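Local coordinates for protein glutamyl-tRNA(Gln) amidotransferase subunit B, mitochondrial (Saccharomyces cerevisiae, PDB 4N0H) that forms subunit B of the mitochondrial glutamyl-tRNA(Gln) amidotransferase and carries a catalytic domain of the GatB/GatE family, at residues F70-S75 and S80-I85. Sequence-based numbering, arbitrary orientation.
Sequences FAMKLS and SQVNSI
A helix-to-strand turn, in which Ser-75 near the C-terminal end of helix 65-78 meets Ser-80 at strand 81-82, turns the chain so that Ser-80 and Val-82 lie against the helix within the GatB/GatE catalytic domain. The turn rests on one backbone bond: Ser-80 N donates to Ser-75 O at 2.8 Å, with an N-H...O angle of 154°. With the donor five residues after the acceptor, this is a 6→1 bond, consistent with a Schellman-type helix end. The C=O...N angle is 151° and the donor lies somewhat tilted from the carbonyl plane. Ser-75 CB and Ser-80 CB come to 4.1 Å, while the hydroxyl of Ser-80 bonds to Gly-114 O on strand 102-120. The same strand pairs with 81-82 through the backbones of Gln-81 and Arg-113, so the turn hands the chain from the helix directly to the sheet.

Val-82 supplies the apolar half. With CG1 anti to the backbone N (chi1 175°), CG2 stands beside that N and becomes the branch that reaches both helix residues. It approaches Met-72 SD at 3.8 Å and Ser-75 CB at 3.9 Å. Met-72 starts out directed away from the strand, but a bend at chi2 returns its thioether end, and the two side chains cross at about a right angle. Its CE touches both valine methyls, CG1 and CG2 of Val-82, each at 4.0 Å. The methionine also contacts Val-300, Ile-301 and Val-304, linking this corner to helix 298-306.

The hydroxyl of Ser-75 is turned back into its own helix: OG donates to Ala-71 O at 2.8 Å, and that oxygen also accepts from Ser-75 N, the two donors arriving from opposite faces of the carbonyl plane.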
# COMPACT_ATOMS: atom_id res chain seq x y z
N PHE B 70 11.72 -15.51 -17.84
CA PHE B 70 12.84 -14.91 -18.54
C PHE B 70 14.02 -14.74 -17.60
O PHE B 70 15.15 -15.06 -17.95
CB PHE B 70 12.45 -13.55 -19.15
CG PHE B 70 11.68 -13.65 -20.44
CD1 PHE B 70 11.03 -14.81 -20.80
CD2 PHE B 70 11.61 -12.56 -21.30
CE1 PHE B 70 10.32 -14.90 -21.99
CE2 PHE B 70 10.91 -12.63 -22.50
CZ PHE B 70 10.26 -13.80 -22.84
N ALA B 71 13.75 -14.26 -16.39
CA ALA B 71 14.82 -14.09 -15.40
C ALA B 71 15.43 -15.44 -14.98
O ALA B 71 16.63 -15.52 -14.69
CB ALA B 71 14.32 -13.33 -14.19
N MET B 72 14.61 -16.48 -14.95
CA MET B 72 15.11 -17.83 -14.68
C MET B 72 16.11 -18.29 -15.74
O MET B 72 17.19 -18.78 -15.41
CB MET B 72 13.95 -18.82 -14.60
CG MET B 72 13.49 -19.12 -13.18
SD MET B 72 14.84 -19.85 -12.22
CE MET B 72 13.98 -20.27 -10.72
N LYS B 73 15.74 -18.11 -17.00
CA LYS B 73 16.60 -18.54 -18.11
C LYS B 73 17.95 -17.84 -18.06
O LYS B 73 19.00 -18.46 -18.28
CB LYS B 73 15.90 -18.32 -19.45
CG LYS B 73 14.59 -19.07 -19.59
CD LYS B 73 13.93 -18.84 -20.95
CE LYS B 73 14.66 -19.59 -22.05
NZ LYS B 73 14.04 -19.36 -23.39
N LEU B 74 17.93 -16.55 -17.76
CA LEU B 74 19.18 -15.79 -17.66
C LEU B 74 20.03 -16.25 -16.48
O LEU B 74 21.24 -16.41 -16.62
CB LEU B 74 18.90 -14.29 -17.55
CG LEU B 74 20.16 -13.43 -17.45
CD1 LEU B 74 21.05 -13.63 -18.68
CD2 LEU B 74 19.79 -11.97 -17.27
N SER B 75 19.41 -16.46 -15.32
CA SER B 75 20.13 -16.91 -14.13
C SER B 75 20.81 -18.25 -14.39
O SER B 75 21.96 -18.45 -14.01
CB SER B 75 19.18 -17.05 -12.94
OG SER B 75 18.49 -15.84 -12.68
N SER B 80 23.93 -18.34 -12.01
CA SER B 80 23.61 -17.55 -10.82
C SER B 80 22.82 -18.38 -9.81
O SER B 80 22.15 -19.34 -10.18
CB SER B 80 22.81 -16.31 -11.21
OG SER B 80 23.49 -15.55 -12.19
N GLN B 81 22.91 -18.01 -8.54
CA GLN B 81 22.06 -18.62 -7.53
C GLN B 81 20.77 -17.82 -7.38
O GLN B 81 20.78 -16.66 -6.98
CB GLN B 81 22.78 -18.71 -6.18
CG GLN B 81 21.82 -18.91 -5.01
CD GLN B 81 22.46 -19.62 -3.83
OE1 GLN B 81 22.93 -20.75 -3.95
NE2 GLN B 81 22.48 -18.96 -2.68
N VAL B 82 19.65 -18.46 -7.72
CA VAL B 82 18.35 -17.82 -7.60
C VAL B 82 17.98 -17.68 -6.13
O VAL B 82 18.06 -18.65 -5.37
CB VAL B 82 17.26 -18.63 -8.32
CG1 VAL B 82 15.88 -18.01 -8.07
CG2 VAL B 82 17.56 -18.71 -9.81
N ASN B 83 17.59 -16.47 -5.74
CA ASN B 83 17.22 -16.19 -4.36
C ASN B 83 16.01 -17.02 -3.94
O ASN B 83 15.05 -17.15 -4.69
CB ASN B 83 16.93 -14.70 -4.18
CG ASN B 83 17.33 -14.18 -2.82
OD1 ASN B 83 17.44 -14.95 -1.86
ND2 ASN B 83 17.55 -12.87 -2.72
N SER B 84 16.06 -17.59 -2.74
CA SER B 84 14.95 -18.38 -2.22
C SER B 84 13.70 -17.51 -2.11
O SER B 84 12.60 -17.94 -2.45
CB SER B 84 15.30 -18.96 -0.85
OG SER B 84 15.68 -17.94 0.05
N ILE B 85 13.89 -16.28 -1.65
CA ILE B 85 12.83 -15.29 -1.61
C ILE B 85 13.34 -14.01 -2.25
O ILE B 85 14.38 -13.48 -1.85
CB ILE B 85 12.43 -14.95 -0.17
CG1 ILE B 85 11.84 -16.18 0.54
CG2 ILE B 85 11.44 -13.79 -0.14
CD1 ILE B 85 10.46 -16.55 0.05